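Long-range contacts in molinate hydrolase (Gulosibacter molinativorax, PDB 4UB9), which probably hydrolyses carbon-nitrogen bonds other than peptide bonds, as a zinc-binding amidohydrolase that acts on the thiocarbamate pesticide molinate: residues 95-101 with 141-147; 235-239 with 277-281; 304-310 with 352-358. All blocks are in the same frame, centred on the assembly; numbering follows the deposited sequence.

How the contacts relate
Followed from the N terminus, the chain makes the three contacts in series: each closes its loop before the next one opens, so none nests in or crosses another. Contact 1 closes a loop that is mostly helix and pairs the first two strands of a TIM-type barrel. Contact 2 joins the beginnings of strands 239-242 and 279-282, closing a loop that contains helix 262-275. Contact 3 ties the loop that follows strand 299-301 to the start of helix 353-363. Contacts 1 and 2 touch, Phe-238 packing on Phe-142 and Asp-143, and Leu-280 on Thr-144. Contact 3 stands apart, its nearest atoms about 9 Å from those of either other contact.

Contact 1. Residues 95-101 with 141-147; sequences NGNVHLL and VFDTWNA
Asn-95 and Val-98 pair with Val-141 and Asp-143 as neighbouring parallel strands of a TIM-type barrel, and the register slips by one between the two bridges, a beta bulge at Gly-96 and Asn-97. Phe-142 N donates to Asn-95 O (3.0 Å), Val-98 N to Phe-142 O (3.0 Å) and Thr-144 N to Val-98 O. Asn-95 OD1 spans the bulge in an Asx turn, accepting from Asn-97 N. Asp-143 organises the end of the pair. Its CG lies anti to the backbone N (chi1 -178°), which brings OD2 to Leu-100 N at 3.0 Å in a nearly straight bond (169°). Asn-146 ND2 reaches the same OD2 at 2.7 Å from the opposite face of the carboxylate, while OD1 makes a second Asx turn with Trp-145 N. A short side chain with two acceptor oxygens suits this buried junction of three N-H groups. The His-99 ring turns its CD2 edge to the backbone of Trp-145, CD2 lying 3.0 Å from Trp-145 O. On the face of the sheet that carries Val-98 and Val-141, Val-98 CG2 meets Val-141 CB at 3.9 Å, and Leu-100 CD1 meets Val-141 CG2 tip to tip. Asn-97 and His-99 occupy the places where many amidohydrolases carry a His-x-His motif; the side chain of Asn-97, about 6 Å from the zinc ion, bonds through ND2 to Asp-373 OD1. Helix 122-135 packs on Leu-100, Leu-101 and Asn-146, strand 167-170 on Leu-100 and Val-141, and helix 198-209 on Leu-101 and Ala-147.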
loop_
_atom_site.group_PDB
_atom_site.type_symbol
_atom_site.label_atom_id
_atom_site.label_comp_id
_atom_site.label_asym_id
_atom_site.label_seq_id
_atom_site.Cartn_x
_atom_site.Cartn_y
_atom_site.Cartn_z
ATOM N N ASN A 95 -10.707 -25.712 -27.035
ATOM C CA ASN A 95 -9.789 -25.003 -26.138
ATOM C C ASN A 95 -9.749 -25.734 -24.815
ATOM O O ASN A 95 -10.758 -25.818 -24.113
ATOM C CB ASN A 95 -10.231 -23.549 -25.911
ATOM C CG ASN A 95 -9.136 -22.685 -25.311
ATOM O OD1 ASN A 95 -8.370 -23.116 -24.420
ATOM N ND2 ASN A 95 -9.039 -21.440 -25.796
ATOM N N GLY A 96 -8.554 -26.158 -24.431
ATOM C CA GLY A 96 -8.363 -26.953 -23.210
ATOM C C GLY A 96 -8.318 -26.209 -21.885
ATOM O O GLY A 96 -8.267 -26.827 -20.825
ATOM N N ASN A 97 -8.299 -24.884 -21.942
ATOM C CA ASN A 97 -8.279 -24.076 -20.741
ATOM C C ASN A 97 -8.685 -22.650 -20.969
ATOM O O ASN A 97 -7.891 -21.817 -21.403
ATOM C CB ASN A 97 -6.916 -24.088 -20.083
ATOM C CG ASN A 97 -6.897 -23.303 -18.784
ATOM O OD1 ASN A 97 -7.917 -23.133 -18.141
ATOM N ND2 ASN A 97 -5.737 -22.848 -18.391
ATOM N N VAL A 98 -9.921 -22.373 -20.615
ATOM C CA VAL A 98 -10.438 -21.010 -20.576
ATOM C C VAL A 98 -11.075 -20.673 -19.231
ATOM O O VAL A 98 -11.288 -21.533 -18.384
ATOM C CB VAL A 98 -11.529 -20.767 -21.660
ATOM C CG1 VAL A 98 -11.014 -21.161 -23.020
ATOM C CG2 VAL A 98 -12.803 -21.527 -21.323
ATOM N N HIS A 99 -11.404 -19.399 -19.065
ATOM C CA HIS A 99 -12.159 -18.922 -17.908
ATOM C C HIS A 99 -13.260 -17.986 -18.389
ATOM O O HIS A 99 -13.017 -16.851 -18.813
ATOM C CB HIS A 99 -11.246 -18.232 -16.931
ATOM C CG HIS A 99 -10.151 -19.119 -16.438
ATOM N ND1 HIS A 99 -8.816 -18.860 -16.656
ATOM C CD2 HIS A 99 -10.193 -20.277 -15.748
ATOM C CE1 HIS A 99 -8.083 -19.826 -16.135
ATOM N NE2 HIS A 99 -8.891 -20.691 -15.565
ATOM N N LEU A 100 -14.481 -18.478 -18.284
ATOM C CA LEU A 100 -15.648 -17.806 -18.809
ATOM C C LEU A 100 -16.167 -16.656 -17.915
ATOM O O LEU A 100 -16.945 -15.816 -18.381
ATOM C CB LEU A 100 -16.753 -18.822 -19.102
ATOM C CG LEU A 100 -16.284 -19.868 -20.153
ATOM C CD1 LEU A 100 -17.313 -20.960 -20.368
ATOM C CD2 LEU A 100 -15.957 -19.234 -21.520
ATOM N N LEU A 101 -15.749 -16.647 -16.642
ATOM C CA LEU A 101 -15.620 -15.410 -15.863
ATOM C C LEU A 101 -14.126 -15.149 -15.829
ATOM O O LEU A 101 -13.348 -16.030 -15.451
ATOM C CB LEU A 101 -16.156 -15.557 -14.446
ATOM C CG LEU A 101 -17.674 -15.707 -14.279
ATOM C CD1 LEU A 101 -18.080 -15.760 -12.809
ATOM C CD2 LEU A 101 -18.399 -14.557 -14.948
ATOM N N VAL A 141 -15.376 -25.773 -25.164
ATOM C CA VAL A 141 -14.455 -25.176 -24.222
ATOM C C VAL A 141 -14.397 -25.934 -22.904
ATOM O O VAL A 141 -15.408 -26.393 -22.378
ATOM C CB VAL A 141 -14.759 -23.681 -23.916
ATOM C CG1 VAL A 141 -14.544 -22.830 -25.156
ATOM C CG2 VAL A 141 -16.144 -23.495 -23.363
ATOM N N PHE A 142 -13.197 -26.000 -22.365
ATOM C CA PHE A 142 -12.945 -26.596 -21.053
ATOM C C PHE A 142 -12.557 -25.508 -20.111
ATOM O O PHE A 142 -11.463 -24.914 -20.207
ATOM C CB PHE A 142 -11.859 -27.643 -21.163
ATOM C CG PHE A 142 -12.298 -28.840 -21.912
ATOM C CD1 PHE A 142 -12.973 -29.863 -21.284
ATOM C CD2 PHE A 142 -12.091 -28.933 -23.273
ATOM C CE1 PHE A 142 -13.406 -30.997 -21.990
ATOM C CE2 PHE A 142 -12.523 -30.040 -23.979
ATOM C CZ PHE A 142 -13.181 -31.077 -23.330
ATOM N N ASP A 143 -13.485 -25.219 -19.211
ATOM C CA ASP A 143 -13.326 -24.170 -18.208
ATOM C C ASP A 143 -12.767 -24.735 -16.898
ATOM O O ASP A 143 -13.373 -25.539 -16.221
ATOM C CB ASP A 143 -14.638 -23.448 -17.955
ATOM C CG ASP A 143 -14.501 -22.306 -16.939
ATOM O OD1 ASP A 143 -13.897 -22.518 -15.841
ATOM O OD2 ASP A 143 -15.035 -21.202 -17.206
ATOM N N THR A 144 -11.626 -24.210 -16.547
ATOM C CA THR A 144 -10.716 -24.792 -15.563
ATOM C C THR A 144 -10.765 -24.070 -14.196
ATOM O O THR A 144 -10.190 -24.504 -13.202
ATOM C CB THR A 144 -9.349 -24.716 -16.255
ATOM O OG1 THR A 144 -9.056 -25.982 -16.872
ATOM C CG2 THR A 144 -8.314 -24.300 -15.423
ATOM N N TRP A 145 -11.477 -22.957 -14.174
ATOM C CA TRP A 145 -11.690 -22.169 -12.972
ATOM C C TRP A 145 -12.800 -21.151 -13.190
ATOM O O TRP A 145 -12.725 -20.274 -14.051
ATOM C CB TRP A 145 -10.445 -21.406 -12.501
ATOM C CG TRP A 145 -10.704 -20.615 -11.199
ATOM C CD1 TRP A 145 -10.731 -21.116 -9.937
ATOM C CD2 TRP A 145 -10.996 -19.236 -11.076
ATOM N NE1 TRP A 145 -11.007 -20.136 -9.035
ATOM C CE2 TRP A 145 -11.154 -18.962 -9.708
ATOM C CE3 TRP A 145 -11.113 -18.199 -11.986
ATOM C CZ2 TRP A 145 -11.431 -17.693 -9.228
ATOM C CZ3 TRP A 145 -11.392 -16.946 -11.522
ATOM C CH2 TRP A 145 -11.558 -16.701 -10.150
ATOM N N ASN A 146 -13.816 -21.277 -12.370
ATOM C CA ASN A 146 -14.996 -20.474 -12.483
ATOM C C ASN A 146 -15.807 -20.676 -11.225
ATOM O O ASN A 146 -15.463 -21.517 -10.397
ATOM C CB ASN A 146 -15.798 -20.904 -13.701
ATOM C CG ASN A 146 -16.636 -19.777 -14.277
ATOM O OD1 ASN A 146 -17.234 -18.981 -13.549
ATOM N ND2 ASN A 146 -16.682 -19.705 -15.596
ATOM N N ALA A 147 -16.888 -19.919 -11.104
ATOM C CA ALA A 147 -17.854 -20.111 -10.026
ATOM C C ALA A 147 -18.852 -21.199 -10.381
ATOM O O ALA A 147 -19.539 -21.130 -11.404
ATOM C CB ALA A 147 -18.583 -18.836 -9.731
#

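Contact 2. Residues 235-239 with 277-281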
loop_
_atom_site.group_PDB
_atom_site.type_symbol
_atom_site.label_atom_id
_atom_site.label_comp_id
_atom_site.label_asym_id
_atom_site.label_seq_id
_atom_site.Cartn_x
_atom_site.Cartn_y
_atom_site.Cartn_z
ATOM N N GLY A 235 -21.291 -32.172 -9.287
ATOM C CA GLY A 235 -21.528 -32.302 -10.713
ATOM C C GLY A 235 -20.512 -31.719 -11.684
ATOM O O GLY A 235 -20.844 -31.406 -12.819
ATOM N N VAL A 236 -19.256 -31.737 -11.323
ATOM C CA VAL A 236 -18.209 -31.262 -12.206
ATOM C C VAL A 236 -17.875 -32.273 -13.286
ATOM O O VAL A 236 -18.053 -33.478 -13.096
ATOM C CB VAL A 236 -16.954 -30.907 -11.423
ATOM C CG1 VAL A 236 -17.302 -29.876 -10.349
ATOM C CG2 VAL A 236 -16.324 -32.130 -10.800
ATOM N N ASP A 237 -17.339 -31.788 -14.401
ATOM C CA ASP A 237 -16.890 -32.662 -15.475
ATOM C C ASP A 237 -15.443 -33.156 -15.302
ATOM O O ASP A 237 -15.029 -34.159 -15.861
ATOM C CB ASP A 237 -17.014 -31.947 -16.790
ATOM C CG ASP A 237 -18.426 -31.527 -17.074
ATOM O OD1 ASP A 237 -19.263 -32.425 -17.346
ATOM O OD2 ASP A 237 -18.712 -30.302 -17.028
ATOM N N PHE A 238 -14.687 -32.450 -14.506
ATOM C CA PHE A 238 -13.319 -32.850 -14.171
ATOM C C PHE A 238 -12.907 -32.088 -12.933
ATOM O O PHE A 238 -13.689 -31.283 -12.418
ATOM C CB PHE A 238 -12.354 -32.623 -15.323
ATOM C CG PHE A 238 -12.455 -31.273 -15.941
ATOM C CD1 PHE A 238 -11.778 -30.230 -15.394
ATOM C CD2 PHE A 238 -13.203 -31.049 -17.094
ATOM C CE1 PHE A 238 -11.802 -28.970 -15.976
ATOM C CE2 PHE A 238 -13.254 -29.796 -17.670
ATOM C CZ PHE A 238 -12.554 -28.754 -17.111
ATOM N N CYS A 239 -11.709 -32.377 -12.404
ATOM C CA CYS A 239 -11.300 -31.746 -11.151
ATOM C C CYS A 239 -9.901 -31.284 -11.246
ATOM O O CYS A 239 -9.007 -32.051 -11.640
ATOM C CB CYS A 239 -11.429 -32.736 -9.998
ATOM S SG CYS A 239 -10.963 -32.031 -8.412
ATOM N N VAL A 277 -13.773 -38.983 -12.983
ATOM C CA VAL A 277 -13.645 -37.810 -13.850
ATOM C C VAL A 277 -12.181 -37.504 -14.011
ATOM O O VAL A 277 -11.378 -37.897 -13.185
ATOM C CB VAL A 277 -14.364 -36.555 -13.299
ATOM C CG1 VAL A 277 -15.844 -36.839 -13.078
ATOM C CG2 VAL A 277 -13.721 -36.046 -12.011
ATOM N N PRO A 278 -11.817 -36.807 -15.076
ATOM C CA PRO A 278 -10.391 -36.583 -15.283
ATOM C C PRO A 278 -9.799 -35.677 -14.228
ATOM O O PRO A 278 -10.490 -34.842 -13.626
ATOM C CB PRO A 278 -10.341 -35.863 -16.614
ATOM C CG PRO A 278 -11.559 -36.309 -17.307
ATOM C CD PRO A 278 -12.608 -36.420 -16.250
ATOM N N LEU A 279 -8.524 -35.890 -14.016
ATOM C CA LEU A 279 -7.765 -35.190 -12.992
ATOM C C LEU A 279 -6.817 -34.202 -13.634
ATOM O O LEU A 279 -5.958 -34.601 -14.445
ATOM C CB LEU A 279 -6.923 -36.177 -12.187
ATOM C CG LEU A 279 -5.840 -35.545 -11.308
ATOM C CD1 LEU A 279 -6.481 -34.836 -10.121
ATOM C CD2 LEU A 279 -4.867 -36.604 -10.818
ATOM N N LEU A 280 -6.965 -32.933 -13.245
ATOM C CA LEU A 280 -6.083 -31.860 -13.690
ATOM C C LEU A 280 -5.247 -31.336 -12.568
ATOM O O LEU A 280 -5.644 -31.389 -11.427
ATOM C CB LEU A 280 -6.870 -30.684 -14.264
ATOM C CG LEU A 280 -7.215 -30.729 -15.764
ATOM C CD1 LEU A 280 -8.073 -31.936 -16.084
ATOM C CD2 LEU A 280 -7.994 -29.501 -16.101
ATOM N N THR A 281 -4.088 -30.801 -12.900
ATOM C CA THR A 281 -3.190 -30.220 -11.932
ATOM C C THR A 281 -2.791 -28.804 -12.299
ATOM O O THR A 281 -2.719 -28.451 -13.441
ATOM C CB THR A 281 -1.911 -31.053 -11.766
ATOM O OG1 THR A 281 -1.275 -31.204 -13.022
ATOM C CG2 THR A 281 -2.223 -32.412 -11.221
#
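Phe-238 sets its ring against Leu-280, the two side chains crossing obliquely with the leucine methyl CD2 3.8 Å from Phe-238 CE1. The same ring meets Tyr-430 with the two planes about 50° apart, and it also packs on Phe-169. An aromatic residue suits this place because a large apolar ring can touch several buried neighbours at once. Its CG is lodged between the backbone N and the carbonyl carbon (chi1 48°), which folds the ring back over its own backbone, CD1 and CE1 toward Leu-280. The second ring, that of Pro-278, brings CD to 3.3 Å from Asp-237 O and to 3.9 Å from Phe-238 CB.

Two backbone bonds set a parallel register. Cys-239 N donates to Pro-278 O at 3.0 Å, and Cys-239 O accepts from Leu-280 N at 2.7 Å, nearly straight at 171°; Cys-239 thus bonds to the two residues flanking its bridge partner Leu-279. Pro-278 can still offer its carbonyl, but having no N-H it ends the ladder on that side, its CD standing against Asp-237 O where a further rung would form. Strands 239-242 and 279-282 are adjacent in a parallel sheet of the TIM-type barrel, joined by a beta-alpha-beta crossover through helix 262-275. Val-272 of that helix touches Cys-239, Val-277 and Leu-279, whereas Leu-280 leans on Leu-299 and Ile-301 of the next strand. The second strand ends in His-282, a zinc ligand. Val-277 packs on the backbone of Asp-237 and Phe-238, its CB 3.6 Å from Asp-237 O and its CG2 near Phe-238 CA. The carboxylate of Asp-237 turns elsewhere, OD2 bonding to Phe-170 N and forming a salt bridge with Arg-155.

Contact 3. Residues 304-310 with 352-358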
loop_
_atom_site.group_PDB
_atom_site.type_symbol
_atom_site.label_atom_id
_atom_site.label_comp_id
_atom_site.label_asym_id
_atom_site.label_seq_id
_atom_site.Cartn_x
_atom_site.Cartn_y
_atom_site.Cartn_z
ATOM N N THR A 304 4.860 -26.106 -18.267
ATOM C CA THR A 304 6.192 -25.515 -18.472
ATOM C C THR A 304 6.470 -24.308 -17.597
ATOM O O THR A 304 7.547 -23.712 -17.684
ATOM C CB THR A 304 6.383 -25.082 -19.948
ATOM O OG1 THR A 304 5.224 -24.351 -20.369
ATOM C CG2 THR A 304 6.557 -26.296 -20.797
ATOM N N MET A 305 5.479 -23.917 -16.795
ATOM C CA MET A 305 5.683 -22.849 -15.837
ATOM C C MET A 305 6.350 -23.458 -14.590
ATOM O O MET A 305 5.713 -24.057 -13.760
ATOM C CB MET A 305 4.386 -22.183 -15.481
ATOM C CG MET A 305 4.615 -20.922 -14.673
ATOM S SD MET A 305 3.070 -20.338 -13.971
ATOM C CE MET A 305 2.223 -19.738 -15.461
ATOM N N THR A 306 7.659 -23.308 -14.493
ATOM C CA THR A 306 8.447 -24.062 -13.522
ATOM C C THR A 306 9.413 -23.257 -12.686
ATOM O O THR A 306 10.543 -23.656 -12.478
ATOM C CB THR A 306 9.246 -25.187 -14.219
ATOM O OG1 THR A 306 10.173 -24.639 -15.144
ATOM C CG2 THR A 306 8.307 -26.099 -14.933
ATOM N N GLY A 307 8.963 -22.116 -12.198
ATOM C CA GLY A 307 9.780 -21.360 -11.246
ATOM C C GLY A 307 11.022 -20.754 -11.874
ATOM O O GLY A 307 12.006 -20.459 -11.205
ATOM N N GLN A 308 10.963 -20.628 -13.189
ATOM C CA GLN A 308 12.062 -20.161 -14.023
ATOM C C GLN A 308 13.294 -21.026 -13.900
ATOM O O GLN A 308 14.382 -20.574 -14.081
ATOM C CB GLN A 308 12.394 -18.719 -13.726
ATOM C CG GLN A 308 11.374 -17.762 -14.319
ATOM C CD GLN A 308 11.423 -17.689 -15.821
ATOM O OE1 GLN A 308 10.386 -17.625 -16.500
ATOM N NE2 GLN A 308 12.616 -17.677 -16.357
ATOM N N ALA A 309 13.083 -22.308 -13.654
ATOM C CA ALA A 309 14.153 -23.289 -13.643
ATOM C C ALA A 309 13.904 -24.277 -14.770
ATOM O O ALA A 309 12.770 -24.621 -15.054
ATOM C CB ALA A 309 14.202 -23.992 -12.302
ATOM N N PRO A 310 14.954 -24.666 -15.483
ATOM C CA PRO A 310 14.757 -25.520 -16.667
ATOM C C PRO A 310 14.334 -26.938 -16.341
ATOM O O PRO A 310 14.818 -27.543 -15.414
ATOM C CB PRO A 310 16.124 -25.502 -17.360
ATOM C CG PRO A 310 17.094 -25.226 -16.276
ATOM C CD PRO A 310 16.383 -24.368 -15.232
ATOM N N ARG A 352 11.570 -16.141 -20.959
ATOM C CA ARG A 352 12.899 -16.619 -20.520
ATOM C C ARG A 352 12.928 -18.179 -20.475
ATOM O O ARG A 352 12.643 -18.831 -21.467
ATOM C CB ARG A 352 13.331 -15.982 -19.169
ATOM C CG ARG A 352 13.434 -14.463 -19.126
ATOM C CD ARG A 352 12.049 -13.832 -18.944
ATOM N NE ARG A 352 12.024 -12.374 -19.073
ATOM C CZ ARG A 352 11.744 -11.515 -18.084
ATOM N NH1 ARG A 352 11.433 -11.945 -16.865
ATOM N NH2 ARG A 352 11.761 -10.201 -18.324
ATOM N N VAL A 353 13.210 -18.746 -19.304
ATOM C CA VAL A 353 13.346 -20.188 -19.146
ATOM C C VAL A 353 12.091 -20.957 -19.477
ATOM O O VAL A 353 12.162 -22.071 -19.979
ATOM C CB VAL A 353 13.832 -20.534 -17.727
ATOM C CG1 VAL A 353 13.816 -22.034 -17.497
ATOM C CG2 VAL A 353 15.245 -19.968 -17.513
ATOM N N HIS A 354 10.932 -20.355 -19.274
ATOM C CA HIS A 354 9.697 -21.056 -19.625
ATOM C C HIS A 354 9.482 -21.147 -21.114
ATOM O O HIS A 354 8.808 -22.069 -21.621
ATOM C CB HIS A 354 8.475 -20.413 -18.985
ATOM C CG HIS A 354 8.530 -20.415 -17.500
ATOM N ND1 HIS A 354 7.653 -19.692 -16.728
ATOM C CD2 HIS A 354 9.423 -20.960 -16.639
ATOM C CE1 HIS A 354 7.968 -19.837 -15.454
ATOM N NE2 HIS A 354 9.043 -20.592 -15.378
ATOM N N HIS A 355 10.027 -20.168 -21.813
ATOM C CA HIS A 355 10.015 -20.179 -23.276
ATOM C C HIS A 355 10.883 -21.348 -23.743
ATOM O O HIS A 355 10.472 -22.113 -24.614
ATOM C CB HIS A 355 10.516 -18.825 -23.837
ATOM C CG HIS A 355 10.992 -18.880 -25.254
ATOM N ND1 HIS A 355 10.129 -18.802 -26.340
ATOM C CD2 HIS A 355 12.227 -19.039 -25.769
ATOM C CE1 HIS A 355 10.817 -18.904 -27.462
ATOM N NE2 HIS A 355 12.090 -19.051 -27.142
ATOM N N GLU A 356 12.078 -21.442 -23.189
ATOM C CA GLU A 356 13.014 -22.541 -23.520
ATOM C C GLU A 356 12.473 -23.909 -23.181
ATOM O O GLU A 356 12.742 -24.877 -23.876
ATOM C CB GLU A 356 14.339 -22.346 -22.811
ATOM C CG GLU A 356 15.142 -21.181 -23.389
ATOM C CD GLU A 356 16.140 -20.582 -22.394
ATOM O OE1 GLU A 356 16.405 -21.189 -21.343
ATOM O OE2 GLU A 356 16.662 -19.481 -22.666
ATOM N N ASN A 357 11.697 -23.985 -22.110
ATOM C CA ASN A 357 10.994 -25.231 -21.760
ATOM C C ASN A 357 10.024 -25.593 -22.858
ATOM O O ASN A 357 9.967 -26.728 -23.287
ATOM C CB ASN A 357 10.187 -25.081 -20.474
ATOM C CG ASN A 357 11.052 -25.039 -19.209
ATOM O OD1 ASN A 357 12.188 -25.513 -19.179
ATOM N ND2 ASN A 357 10.459 -24.539 -18.134
ATOM N N ASP A 358 9.263 -24.597 -23.300
ATOM C CA ASP A 358 8.280 -24.800 -24.364
ATOM C C ASP A 358 8.984 -25.376 -25.599
ATOM O O ASP A 358 8.506 -26.318 -26.230
ATOM C CB ASP A 358 7.564 -23.496 -24.720
ATOM C CG ASP A 358 6.506 -23.082 -23.691
ATOM O OD1 ASP A 358 6.043 -23.948 -22.912
ATOM O OD2 ASP A 358 6.118 -21.878 -23.681
#
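Thr-304 and Gln-308 bring the loop 304-310 round the first turns of helix 353-363, with CA atoms 5.8 Å apart for Thr-304 and His-354 and 5.3 Å apart for Gln-308 and Val-353. Ala-309 N bonds to Thr-306 O in a type I' beta turn whose central residues, Gly-307 and Gln-308, both have positive phi; glycine suits the first of these places, and Gln-308 takes the second despite its side chain.

The turn presents Gln-308 N to His-354 NE2 at 2.9 Å, somewhat out of the ring plane. ND1 of the same imidazole is bonded to Phe-349 O, so each ring nitrogen has a backbone partner, consistent with a proton on ND1 and a lone pair on NE2. Met-305 CA makes a CH-pi contact, 3.9 Å from the ring centroid and 13° off its normal, while the amide of Gln-308 covers the opposite face, the planes about 35° apart. Without the imidazole of His-354, as with an alanine here, Gln-308 N and Phe-349 O would probably lose their mates and a gap open between Met-305 and Gln-308.

In the TIM-type barrel this loop follows strand 299-301 and the zinc ligand His-302; the side chains of Met-305 and His-302 are about 4 Å apart. One helical turn beyond His-354, Asn-357 serves the loop with both ends of its amide: ND2 donates to Thr-304 O (3.1 Å, 160°) and weakly to Thr-306 OG1, while OD1 accepts from Ile-311 N. Thr-306 OG1 in turn donates to Ala-309 O at 2.6 Å, a use of both hydroxyl roles that suits threonine. Thr-304 OG1 donates a hydrogen bond to Asp-358 OD1 at 2.7 Å, on the syn side of the carboxylate. Val-353 CG1 packs beside Pro-310 CD, and Ala-309 touches Thr-218 of a second subunit.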